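Local coordinates for adenosine 5'-monophosphoramidase HNT1 (Candida albicans, PDB 6IQ1), which probably hydrolyses adenosine 5'-monophosphoramidates to AMP and an amine, working as a homodimeric histidine triad enzyme, at residues D[84-89]-D[111-116]; D[23-28]-D[61-66]; D[51-56]-D[90-95]. All coordinates share one frame; numbering follows the deposited sequence.

Contact 1: residues D[84-89]-D[111-116]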
ATOM      1  N   GLU D  84     -13.960  14.000  -3.615  1.00 40.07           N
ATOM      2  CA  GLU D  84     -13.543  14.958  -4.632  1.00 39.63           C
ATOM      3  C   GLU D  84     -12.301  15.714  -4.174  1.00 42.93           C
ATOM      4  O   GLU D  84     -11.852  15.587  -3.028  1.00 44.19           O
ATOM      5  CB  GLU D  84     -14.669  15.938  -4.957  1.00 41.40           C
ATOM      6  CG  GLU D  84     -16.087  15.347  -4.837  1.00 48.41           C
ATOM      7  CD  GLU D  84     -16.365  14.259  -5.883  1.00 59.30           C
ATOM      8  OE1 GLU D  84     -15.812  14.329  -7.021  1.00 56.44           O
ATOM      9  OE2 GLU D  84     -17.129  13.314  -5.542  1.00 56.19           O
ATOM     10  N   GLY D  85     -11.765  16.542  -5.066  1.00 34.14           N
ATOM     11  CA  GLY D  85     -10.608  17.330  -4.702  1.00 31.16           C
ATOM     12  C   GLY D  85      -9.358  16.479  -4.780  1.00 35.84           C
ATOM     13  O   GLY D  85      -9.294  15.494  -5.515  1.00 34.19           O
ATOM     14  N   GLU D  86      -8.351  16.853  -4.010  1.00 36.98           N
ATOM     15  CA  GLU D  86      -7.106  16.132  -4.170  1.00 38.40           C
ATOM     16  C   GLU D  86      -7.143  14.880  -3.282  1.00 32.77           C
ATOM     17  O   GLU D  86      -7.879  14.810  -2.288  1.00 32.74           O
ATOM     18  CB  GLU D  86      -5.946  17.076  -3.870  1.00 36.46           C
ATOM     19  CG  GLU D  86      -4.668  16.455  -3.542  1.00 48.26           C
ATOM     20  CD  GLU D  86      -3.930  17.286  -2.479  1.00 61.68           C
ATOM     21  OE1 GLU D  86      -4.481  17.631  -1.406  1.00 65.10           O
ATOM     22  OE2 GLU D  86      -2.759  17.470  -2.650  1.00 64.13           O
ATOM     23  N   GLY D  87      -6.381  13.868  -3.689  1.00 30.32           N
ATOM     24  CA  GLY D  87      -6.325  12.602  -2.994  1.00 31.30           C
ATOM     25  C   GLY D  87      -4.905  12.123  -2.779  1.00 32.67           C
ATOM     26  O   GLY D  87      -3.978  12.945  -2.728  1.00 35.42           O
ATOM     27  N   TYR D  88      -4.721  10.806  -2.636  1.00 28.51           N
ATOM     28  CA  TYR D  88      -3.396  10.237  -2.409  1.00 29.58           C
ATOM     29  C   TYR D  88      -3.431   8.718  -2.566  1.00 31.49           C
ATOM     30  O   TYR D  88      -4.486   8.076  -2.466  1.00 26.85           O
ATOM     31  CB  TYR D  88      -2.820  10.628  -1.032  1.00 29.36           C
ATOM     32  CG  TYR D  88      -3.620  10.247   0.204  1.00 30.84           C
ATOM     33  CD1 TYR D  88      -4.621  11.083   0.695  1.00 30.22           C
ATOM     34  CD2 TYR D  88      -3.330   9.086   0.913  1.00 29.64           C
ATOM     35  CE1 TYR D  88      -5.337  10.757   1.836  1.00 32.53           C
ATOM     36  CE2 TYR D  88      -4.025   8.756   2.070  1.00 29.93           C
ATOM     37  CZ  TYR D  88      -5.032   9.592   2.526  1.00 31.89           C
ATOM     38  OH  TYR D  88      -5.743   9.254   3.659  1.00 26.60           O
ATOM     39  N   ASN D  89      -2.246   8.159  -2.824  1.00 28.42           N
ATOM     40  CA  ASN D  89      -2.050   6.731  -3.016  1.00 27.54           C
ATOM     41  C   ASN D  89      -1.019   6.188  -2.027  1.00 31.36           C
ATOM     42  O   ASN D  89      -0.037   6.864  -1.693  1.00 28.14           O
ATOM     43  CB  ASN D  89      -1.604   6.438  -4.443  1.00 23.99           C
ATOM     44  CG  ASN D  89      -2.688   6.739  -5.453  1.00 31.42           C
ATOM     45  OD1 ASN D  89      -2.709   7.823  -6.051  1.00 28.68           O
ATOM     46  ND2 ASN D  89      -3.615   5.781  -5.643  1.00 28.91           N
ATOM     47  N   PRO D 111       0.881  12.130  -2.629  1.00 31.23           N
ATOM     48  CA  PRO D 111      -0.258  13.033  -2.843  1.00 34.68           C
ATOM     49  C   PRO D 111      -0.686  13.074  -4.305  1.00 33.44           C
ATOM     50  O   PRO D 111       0.139  12.971  -5.214  1.00 32.91           O
ATOM     51  CB  PRO D 111       0.280  14.382  -2.362  1.00 34.74           C
ATOM     52  CG  PRO D 111       1.286  13.978  -1.267  1.00 31.23           C
ATOM     53  CD  PRO D 111       1.957  12.769  -1.850  1.00 28.62           C
ATOM     54  N   LYS D 112      -1.995  13.191  -4.536  1.00 31.75           N
ATOM     55  CA  LYS D 112      -2.531  13.212  -5.904  1.00 37.79           C
ATOM     56  C   LYS D 112      -3.281  14.523  -6.113  1.00 37.94           C
ATOM     57  O   LYS D 112      -4.483  14.602  -5.860  1.00 34.44           O
ATOM     58  CB  LYS D 112      -3.444  11.997  -6.176  1.00 33.67           C
ATOM     59  CG  LYS D 112      -3.944  11.900  -7.615  1.00 33.42           C
ATOM     60  CD  LYS D 112      -2.851  11.395  -8.529  1.00 32.36           C
ATOM     61  CE  LYS D 112      -3.311  11.300  -9.971  1.00 31.00           C
ATOM     62  NZ  LYS D 112      -2.184  10.954 -10.886  1.00 28.70           N
ATOM     63  N   LYS D 113      -2.573  15.547  -6.593  1.00 41.36           N
ATOM     64  CA  LYS D 113      -3.146  16.883  -6.728  1.00 44.15           C
ATOM     65  C   LYS D 113      -3.732  17.152  -8.110  1.00 41.48           C
ATOM     66  O   LYS D 113      -4.596  18.029  -8.251  1.00 38.28           O
ATOM     67  CB  LYS D 113      -2.083  17.941  -6.403  1.00 44.85           C
ATOM     68  CG  LYS D 113      -1.715  18.015  -4.923  1.00 49.88           C
ATOM     69  CD  LYS D 113      -0.595  19.023  -4.673  1.00 60.23           C
ATOM     70  CE  LYS D 113      -1.019  20.100  -3.677  1.00 62.40           C
ATOM     71  NZ  LYS D 113       0.169  20.798  -3.109  1.00 62.89           N
ATOM     72  N   ASP D 114      -3.290  16.417  -9.120  1.00 39.57           N
ATOM     73  CA  ASP D 114      -3.760  16.580 -10.489  1.00 45.54           C
ATOM     74  C   ASP D 114      -3.428  15.296 -11.234  1.00 44.29           C
ATOM     75  O   ASP D 114      -2.978  14.316 -10.636  1.00 47.14           O
ATOM     76  CB  ASP D 114      -3.121  17.807 -11.144  1.00 46.93           C
ATOM     77  CG  ASP D 114      -1.609  17.770 -11.083  1.00 48.82           C
ATOM     78  OD1 ASP D 114      -1.003  16.957 -11.823  1.00 49.71           O
ATOM     79  OD2 ASP D 114      -1.030  18.531 -10.268  1.00 52.22           O
ATOM     80  N   GLU D 115      -3.612  15.308 -12.546  1.00 47.03           N
ATOM     81  CA  GLU D 115      -3.381  14.118 -13.354  1.00 45.45           C
ATOM     82  C   GLU D 115      -1.946  13.967 -13.831  1.00 47.45           C
ATOM     83  O   GLU D 115      -1.529  12.841 -14.128  1.00 49.76           O
ATOM     84  CB  GLU D 115      -4.305  14.127 -14.570  1.00 47.87           C
ATOM     85  CG  GLU D 115      -5.757  14.391 -14.217  1.00 61.48           C
ATOM     86  CD  GLU D 115      -6.637  13.179 -14.450  1.00 68.43           C
ATOM     87  OE1 GLU D 115      -7.702  13.080 -13.789  1.00 72.51           O
ATOM     88  OE2 GLU D 115      -6.255  12.332 -15.292  1.00 63.74           O
ATOM     89  N   ALA D 116      -1.188  15.064 -13.940  1.00 47.97           N
ATOM     90  CA  ALA D 116       0.160  14.970 -14.492  1.00 43.67           C
ATOM     91  C   ALA D 116       1.168  14.480 -13.461  1.00 45.11           C
ATOM     92  O   ALA D 116       2.149  13.823 -13.821  1.00 47.32           O
ATOM     93  CB  ALA D 116       0.603  16.325 -15.045  1.00 46.01           C
TER

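Contact 2: residues D[23-28]-D[61-66]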
ATOM      1  N   ILE D  23       8.847  11.332  10.424  1.00 33.84           N
ATOM      2  CA  ILE D  23       8.445  10.627  11.630  1.00 29.88           C
ATOM      3  C   ILE D  23       9.341   9.410  11.784  1.00 28.79           C
ATOM      4  O   ILE D  23       9.582   8.682  10.818  1.00 33.03           O
ATOM      5  CB  ILE D  23       6.958  10.234  11.566  1.00 31.47           C
ATOM      6  CG1 ILE D  23       6.068  11.479  11.756  1.00 31.16           C
ATOM      7  CG2 ILE D  23       6.627   9.148  12.590  1.00 28.83           C
ATOM      8  CD1 ILE D  23       4.561  11.206  11.624  1.00 30.54           C
ATOM      9  N   GLU D  24       9.857   9.199  12.984  1.00 30.00           N
ATOM     10  CA  GLU D  24      10.561   7.966  13.297  1.00 30.01           C
ATOM     11  C   GLU D  24       9.941   7.308  14.529  1.00 31.57           C
ATOM     12  O   GLU D  24       9.427   7.978  15.428  1.00 26.43           O
ATOM     13  CB  GLU D  24      12.042   8.203  13.528  1.00 29.57           C
ATOM     14  CG  GLU D  24      12.821   6.916  13.547  1.00 34.61           C
ATOM     15  CD  GLU D  24      14.282   7.099  13.894  1.00 40.97           C
ATOM     16  OE1 GLU D  24      14.822   8.228  13.722  1.00 41.31           O
ATOM     17  OE2 GLU D  24      14.882   6.088  14.332  1.00 37.41           O
ATOM     18  N   THR D  25      10.007   5.982  14.551  1.00 30.25           N
ATOM     19  CA  THR D  25       9.369   5.142  15.552  1.00 29.58           C
ATOM     20  C   THR D  25      10.397   4.094  15.969  1.00 35.43           C
ATOM     21  O   THR D  25      11.436   3.940  15.322  1.00 32.03           O
ATOM     22  CB  THR D  25       8.064   4.535  14.963  1.00 33.06           C
ATOM     23  OG1 THR D  25       6.998   5.497  15.016  1.00 32.25           O
ATOM     24  CG2 THR D  25       7.629   3.292  15.648  1.00 40.46           C
ATOM     25  N   ALA D  26      10.142   3.411  17.087  1.00 31.26           N
ATOM     26  CA  ALA D  26      10.968   2.262  17.440  1.00 33.30           C
ATOM     27  C   ALA D  26      11.123   1.307  16.262  1.00 35.29           C
ATOM     28  O   ALA D  26      12.192   0.716  16.065  1.00 37.27           O
ATOM     29  CB  ALA D  26      10.366   1.527  18.642  1.00 27.07           C
ATOM     30  N   LYS D  27      10.074   1.150  15.456  1.00 31.86           N
ATOM     31  CA  LYS D  27      10.081   0.176  14.377  1.00 36.79           C
ATOM     32  C   LYS D  27      10.082   0.766  12.967  1.00 33.66           C
ATOM     33  O   LYS D  27      10.418   0.044  12.023  1.00 32.11           O
ATOM     34  CB  LYS D  27       8.882  -0.779  14.530  1.00 34.75           C
ATOM     35  CG  LYS D  27       9.131  -1.872  15.568  1.00 34.89           C
ATOM     36  CD  LYS D  27       7.828  -2.563  15.982  1.00 38.04           C
ATOM     37  CE  LYS D  27       7.988  -3.348  17.289  1.00 36.23           C
ATOM     38  NZ  LYS D  27       9.147  -4.293  17.250  1.00 43.98           N
ATOM     39  N   THR D  28       9.750   2.044  12.788  1.00 30.52           N
ATOM     40  CA  THR D  28       9.539   2.580  11.454  1.00 29.72           C
ATOM     41  C   THR D  28      10.352   3.851  11.235  1.00 30.43           C
ATOM     42  O   THR D  28      10.585   4.620  12.171  1.00 32.36           O
ATOM     43  CB  THR D  28       8.036   2.852  11.234  1.00 32.12           C
ATOM     44  OG1 THR D  28       7.313   1.623  11.358  1.00 28.84           O
ATOM     45  CG2 THR D  28       7.775   3.431   9.861  1.00 26.86           C
ATOM     46  N   LEU D  61       5.168  -4.802  10.360  1.00 31.17           N
ATOM     47  CA  LEU D  61       4.061  -4.487   9.468  1.00 27.12           C
ATOM     48  C   LEU D  61       2.962  -3.742  10.205  1.00 29.36           C
ATOM     49  O   LEU D  61       2.336  -2.842   9.642  1.00 28.30           O
ATOM     50  CB  LEU D  61       3.505  -5.762   8.846  1.00 27.24           C
ATOM     51  CG  LEU D  61       4.407  -6.484   7.849  1.00 29.72           C
ATOM     52  CD1 LEU D  61       3.684  -7.665   7.240  1.00 32.41           C
ATOM     53  CD2 LEU D  61       4.918  -5.546   6.779  1.00 24.70           C
ATOM     54  N   SER D  62       2.725  -4.093  11.475  1.00 32.57           N
ATOM     55  CA  SER D  62       1.620  -3.493  12.216  1.00 29.32           C
ATOM     56  C   SER D  62       1.835  -2.006  12.450  1.00 31.56           C
ATOM     57  O   SER D  62       0.864  -1.255  12.597  1.00 28.50           O
ATOM     58  CB  SER D  62       1.437  -4.200  13.556  1.00 31.72           C
ATOM     59  OG  SER D  62       0.803  -5.450  13.366  1.00 41.09           O
ATOM     60  N   ASP D  63       3.088  -1.562  12.481  1.00 28.29           N
ATOM     61  CA  ASP D  63       3.398  -0.184  12.814  1.00 28.13           C
ATOM     62  C   ASP D  63       3.400   0.747  11.600  1.00 31.22           C
ATOM     63  O   ASP D  63       3.302   1.970  11.768  1.00 32.02           O
ATOM     64  CB  ASP D  63       4.749  -0.145  13.537  1.00 27.92           C
ATOM     65  CG  ASP D  63       5.141   1.236  13.960  1.00 31.34           C
ATOM     66  OD1 ASP D  63       4.400   1.861  14.742  1.00 34.06           O
ATOM     67  OD2 ASP D  63       6.194   1.712  13.500  1.00 39.19           O
ATOM     68  N   ILE D  64       3.451   0.198  10.386  1.00 29.24           N
ATOM     69  CA  ILE D  64       3.642   1.017   9.194  1.00 25.49           C
ATOM     70  C   ILE D  64       2.417   1.894   8.913  1.00 27.61           C
ATOM     71  O   ILE D  64       2.522   3.122   8.830  1.00 28.53           O
ATOM     72  CB  ILE D  64       3.991   0.119   8.002  1.00 28.20           C
ATOM     73  CG1 ILE D  64       5.465  -0.232   8.076  1.00 29.49           C
ATOM     74  CG2 ILE D  64       3.648   0.795   6.652  1.00 27.57           C
ATOM     75  CD1 ILE D  64       5.789  -1.437   7.279  1.00 35.41           C
ATOM     76  N   LEU D  65       1.248   1.289   8.734  1.00 25.30           N
ATOM     77  CA  LEU D  65       0.081   2.092   8.370  1.00 27.10           C
ATOM     78  C   LEU D  65      -0.315   3.141   9.423  1.00 27.82           C
ATOM     79  O   LEU D  65      -0.759   4.231   9.018  1.00 24.30           O
ATOM     80  CB  LEU D  65      -1.097   1.162   8.038  1.00 24.62           C
ATOM     81  CG  LEU D  65      -0.827   0.300   6.800  1.00 23.92           C
ATOM     82  CD1 LEU D  65      -1.999  -0.618   6.509  1.00 20.25           C
ATOM     83  CD2 LEU D  65      -0.464   1.174   5.583  1.00 19.38           C
ATOM     84  N   PRO D  66      -0.193   2.908  10.737  1.00 28.15           N
ATOM     85  CA  PRO D  66      -0.396   4.033  11.661  1.00 29.88           C
ATOM     86  C   PRO D  66       0.599   5.166  11.450  1.00 29.72           C
ATOM     87  O   PRO D  66       0.231   6.341  11.593  1.00 29.11           O
ATOM     88  CB  PRO D  66      -0.256   3.377  13.036  1.00 25.63           C
ATOM     89  CG  PRO D  66      -0.753   2.008  12.809  1.00 25.62           C
ATOM     90  CD  PRO D  66      -0.197   1.624  11.464  1.00 26.63           C
TER

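Contact 3: residues D[51-56]-D[90-95]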
ATOM      1  N   ALA D  51      13.501  -7.704   1.761  1.00 33.12           N
ATOM      2  CA  ALA D  51      13.371  -7.203   0.401  1.00 34.16           C
ATOM      3  C   ALA D  51      11.908  -7.041   0.008  1.00 30.68           C
ATOM      4  O   ALA D  51      11.533  -6.020  -0.574  1.00 29.55           O
ATOM      5  CB  ALA D  51      14.107  -8.120  -0.577  1.00 29.64           C
ATOM      6  N   LYS D  52      11.069  -8.018   0.331  1.00 29.42           N
ATOM      7  CA  LYS D  52       9.661  -7.997  -0.032  1.00 30.70           C
ATOM      8  C   LYS D  52       8.774  -7.961   1.215  1.00 31.23           C
ATOM      9  O   LYS D  52       9.225  -8.216   2.338  1.00 26.86           O
ATOM     10  CB  LYS D  52       9.320  -9.203  -0.910  1.00 28.40           C
ATOM     11  CG  LYS D  52       9.922  -9.099  -2.279  1.00 29.80           C
ATOM     12  CD  LYS D  52       9.687 -10.349  -3.120  1.00 30.74           C
ATOM     13  CE  LYS D  52      10.108 -10.092  -4.561  1.00 33.47           C
ATOM     14  NZ  LYS D  52       9.644 -11.159  -5.489  1.00 39.02           N
ATOM     15  N   LEU D  53       7.489  -7.626   1.000  1.00 30.61           N
ATOM     16  CA  LEU D  53       6.537  -7.538   2.103  1.00 28.56           C
ATOM     17  C   LEU D  53       6.538  -8.804   2.960  1.00 28.47           C
ATOM     18  O   LEU D  53       6.479  -8.730   4.190  1.00 31.71           O
ATOM     19  CB  LEU D  53       5.133  -7.263   1.568  1.00 28.88           C
ATOM     20  CG  LEU D  53       4.147  -6.845   2.660  1.00 30.87           C
ATOM     21  CD1 LEU D  53       4.324  -5.366   2.952  1.00 29.48           C
ATOM     22  CD2 LEU D  53       2.712  -7.159   2.296  1.00 31.65           C
ATOM     23  N   HIS D  54       6.632  -9.974   2.339  1.00 29.38           N
ATOM     24  CA  HIS D  54       6.581 -11.201   3.127  1.00 29.08           C
ATOM     25  C   HIS D  54       7.883 -11.496   3.894  1.00 32.47           C
ATOM     26  O   HIS D  54       7.924 -12.472   4.654  1.00 29.32           O
ATOM     27  CB  HIS D  54       6.220 -12.378   2.221  1.00 23.98           C
ATOM     28  CG  HIS D  54       7.190 -12.612   1.108  1.00 28.77           C
ATOM     29  ND1 HIS D  54       6.971 -12.159  -0.175  1.00 33.28           N
ATOM     30  CD2 HIS D  54       8.375 -13.261   1.081  1.00 29.07           C
ATOM     31  CE1 HIS D  54       7.987 -12.510  -0.941  1.00 33.39           C
ATOM     32  NE2 HIS D  54       8.851 -13.185  -0.204  1.00 30.96           N
ATOM     33  N   ASN D  55       8.933 -10.689   3.719  1.00 28.86           N
ATOM     34  CA  ASN D  55      10.165 -10.839   4.480  1.00 29.83           C
ATOM     35  C   ASN D  55      10.190  -9.981   5.738  1.00 32.29           C
ATOM     36  O   ASN D  55      11.243  -9.877   6.368  1.00 39.20           O
ATOM     37  CB  ASN D  55      11.384 -10.495   3.611  1.00 29.91           C
ATOM     38  CG  ASN D  55      11.396 -11.253   2.287  1.00 32.04           C
ATOM     39  OD1 ASN D  55      11.329 -10.649   1.222  1.00 33.64           O
ATOM     40  ND2 ASN D  55      11.474 -12.581   2.354  1.00 31.20           N
ATOM     41  N   ILE D  56       9.082  -9.362   6.115  1.00 32.17           N
ATOM     42  CA  ILE D  56       9.045  -8.391   7.209  1.00 30.31           C
ATOM     43  C   ILE D  56       8.266  -8.998   8.368  1.00 30.50           C
ATOM     44  O   ILE D  56       7.160  -9.510   8.158  1.00 28.76           O
ATOM     45  CB  ILE D  56       8.413  -7.057   6.764  1.00 31.39           C
ATOM     46  CG1 ILE D  56       9.210  -6.449   5.608  1.00 31.89           C
ATOM     47  CG2 ILE D  56       8.385  -6.062   7.895  1.00 29.66           C
ATOM     48  CD1 ILE D  56      10.660  -6.177   5.952  1.00 32.09           C
ATOM     49  N   VAL D  90      -1.247   4.964  -1.560  1.00 28.19           N
ATOM     50  CA  VAL D  90      -0.247   4.207  -0.817  1.00 28.87           C
ATOM     51  C   VAL D  90       0.175   3.050  -1.713  1.00 29.42           C
ATOM     52  O   VAL D  90      -0.665   2.242  -2.126  1.00 30.49           O
ATOM     53  CB  VAL D  90      -0.787   3.728   0.542  1.00 28.35           C
ATOM     54  CG1 VAL D  90       0.333   3.092   1.401  1.00 21.99           C
ATOM     55  CG2 VAL D  90      -1.408   4.901   1.296  1.00 21.52           C
ATOM     56  N   LEU D  91       1.465   2.995  -2.059  1.00 26.54           N
ATOM     57  CA  LEU D  91       1.973   1.976  -2.970  1.00 26.76           C
ATOM     58  C   LEU D  91       3.170   1.251  -2.361  1.00 29.18           C
ATOM     59  O   LEU D  91       4.035   1.875  -1.735  1.00 29.35           O
ATOM     60  CB  LEU D  91       2.377   2.591  -4.304  1.00 29.44           C
ATOM     61  CG  LEU D  91       2.920   1.630  -5.367  1.00 27.73           C
ATOM     62  CD1 LEU D  91       1.869   0.600  -5.701  1.00 28.98           C
ATOM     63  CD2 LEU D  91       3.353   2.403  -6.620  1.00 27.81           C
ATOM     64  N   GLN D  92       3.213  -0.065  -2.549  1.00 26.36           N
ATOM     65  CA  GLN D  92       4.343  -0.889  -2.135  1.00 28.56           C
ATOM     66  C   GLN D  92       4.612  -1.910  -3.231  1.00 29.18           C
ATOM     67  O   GLN D  92       3.678  -2.580  -3.686  1.00 28.92           O
ATOM     68  CB  GLN D  92       4.067  -1.591  -0.797  1.00 26.40           C
ATOM     69  CG  GLN D  92       5.324  -2.068  -0.088  1.00 23.72           C
ATOM     70  CD  GLN D  92       5.601  -3.524  -0.343  1.00 27.23           C
ATOM     71  OE1 GLN D  92       4.670  -4.307  -0.515  1.00 29.76           O
ATOM     72  NE2 GLN D  92       6.875  -3.902  -0.383  1.00 25.54           N
ATOM     73  N   ASN D  93       5.870  -2.009  -3.667  1.00 26.14           N
ATOM     74  CA  ASN D  93       6.238  -2.777  -4.851  1.00 27.77           C
ATOM     75  C   ASN D  93       7.193  -3.906  -4.493  1.00 31.99           C
ATOM     76  O   ASN D  93       8.122  -3.723  -3.694  1.00 30.79           O
ATOM     77  CB  ASN D  93       6.896  -1.900  -5.915  1.00 27.80           C
ATOM     78  CG  ASN D  93       6.080  -0.652  -6.255  1.00 31.68           C
ATOM     79  OD1 ASN D  93       4.841  -0.677  -6.326  1.00 29.01           O
ATOM     80  ND2 ASN D  93       6.788   0.445  -6.501  1.00 31.92           N
ATOM     81  N   ASN D  94       6.984  -5.062  -5.123  1.00 29.01           N
ATOM     82  CA  ASN D  94       7.721  -6.284  -4.807  1.00 26.73           C
ATOM     83  C   ASN D  94       8.275  -6.889  -6.093  1.00 31.59           C
ATOM     84  O   ASN D  94       7.528  -7.477  -6.888  1.00 30.03           O
ATOM     85  CB  ASN D  94       6.819  -7.248  -4.054  1.00 27.05           C
ATOM     86  CG  ASN D  94       6.367  -6.665  -2.732  1.00 28.26           C
ATOM     87  OD1 ASN D  94       7.025  -6.851  -1.712  1.00 29.11           O
ATOM     88  ND2 ASN D  94       5.278  -5.900  -2.753  1.00 25.39           N
ATOM     89  N   GLY D  95       9.574  -6.724  -6.302  1.00 29.42           N
ATOM     90  CA  GLY D  95      10.211  -7.285  -7.474  1.00 31.79           C
ATOM     91  C   GLY D  95      10.318  -6.273  -8.603  1.00 33.73           C
ATOM     92  O   GLY D  95       9.525  -5.328  -8.714  1.00 31.41           O
TER

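Contact 1: residues D[84-89]-D[111-116]
Gly87 and Lys112 face each other as a hydrogen-bonded antiparallel pair, joined by two nearly straight backbone bonds: Gly87 N gives to Lys112 O at 3.0 Å, and Lys112 N gives to Gly87 O at 2.7 Å. Because Gly87 has no side chain, the face of the sheet on which Lys112 CB lies is left, within this pair, to the lysine.

The side chain of Lys112 starts close to its partner and ends far from it. Its CB rests 3.6 Å from Gly87 O. CG is set anti to the backbone N (chi1 -175°), a bend at chi2 (76°) turns CD, and the remaining extended chain runs on to the following loop, where NZ hydrogen-bonds to the carbonyl oxygens of Thr117 and Leu119. A lysine suits this place because its aliphatic root can pack on the strand while its distant ammonium serves that loop.

One step along, Tyr88 and Pro111 form a non-hydrogen-bonded pair, so no N-H from the proline is needed between these strands. Tyr88 CB lies 4.0 Å from Pro111 CA, but the ring departs: Tyr88 OH bonds to His54 ND1 of the second subunit. At the other end Glu86 CB and CG pass the carbonyl of Lys112, CB to O being 3.5 Å. The Glu86 and Lys113 side chains then run side by side in the same direction. The placing of the Glu86 carboxylate is doubtful, whereas Lys113 NZ has a salt bridge to Glu39.

Tyr88 and Asn89 also pair with a strand of the second subunit. This is the antiparallel sheet of the HIT fold, with strand 87-94 outermost in the chain and continuing the sheet into the other half of the HINT dimer.

Contact 2: residues D[23-28]-D[61-66]
Thr28 and Asp63 supply the polar link between the hairpin turn and the helix. Thr28 OG1 gives a hydrogen bond to Asp63 OD2, modelled as very short at 2.4 Å, so its exact length deserves caution. The aspartate reaches out with CG anti to its backbone N (chi1 -178°), while the threonine side chain crosses it at a slant. A short acid suits the helix surface here: it spans the gap to the turn with a single methylene and offers an acceptor to the hydroxyl.

Two carbon contacts reach the same carboxylate. Thr25 meets Asp63 tip to tip through its methyl: Thr25 CG2 comes nearest to Asp63 OD2, at 3.0 Å, with OD1 farther off. Lys27 CB adds a looser touch, 3.8 Å from Asp63 OD2. On the neighbouring helix position Ile64 CG1 only just reaches Thr28 OG1, at 4.2 Å, and its side chain also packs on Pro46 of strand 42-46.

The charged end of Lys27 serves a different part of the helix. NZ forms a salt bridge with Asp59, and the residue makes a cation-pi contact with Tyr60, so its ammonium is held near the start of helix 58-74. Within the turn itself, a backbone bond of 2.8 Å from Thr25 N to Thr28 O closes the turn that carries both threonines.

Strands 21-24 and 28-32 are joined by this turn into a beta hairpin at one side of the sheet, and helix 58-74 packs against it. Such helix-on-sheet packing belongs to the alpha+beta HIT fold.

Contact 3: residues D[51-56]-D[90-95]
Asn94 OD1 is gripped by two N-H donors. Leu53 N approaches from the loop at 2.9 Å, with an N-H...O angle of 165°, and Gln92 NE2 comes from the same strand at 3.2 Å. The exchange is returned by Asn94 ND2, which gives to Gln92 OE1 at 2.8 Å, so the two amides form a reciprocal pair. Asn94 CG lies anti to its carbonyl carbon (chi1 -62°), and each amide donor stands above the carbonyl plane it addresses.

Leu53 crosses the glutamine amide with its hydrocarbon: CB and CD1 are both 3.6 Å from Gln92 OE1. Beyond, the leucine packs on Phe107, which probably contacts AMP, as in related HINT proteins. Lys52 slants past Asn94, its CG 4.0 Å from Asn94 CB, and the extended chain takes NZ to Asn80 O of the second subunit. Asn94 ND2 likewise has a second partner there, Tyr88 O.

Asparagine and glutamine suit this buried place because each brings both a donor and an acceptor. The bonding fixes which way their amides are turned and satisfies polar atoms in the interior, tying the loop to the strand that carries Asn93, which probably also binds AMP.

Overall arrangement
Contacts 1 and 3 share strand 87-94, one near its beginning and the other at its end, with centres about 23 Å apart. Both are buried, but contact 1 relies on backbone pairing between neighbouring strands, whereas contact 3 secures a loop through side-chain amides. Contact 2, only partly buried, joins a hairpin to helix 58-74 and depends on a hydroxyl and a carboxylate. Contacts 2 and 3 meet directly: Leu61 CD2 packs on Ile56 CG2 at 3.7 Å, linking the helix to the loop before it. All three reach the same sheet and touch the second subunit, and in contacts 1 and 3 that sheet crosses the dimer interface.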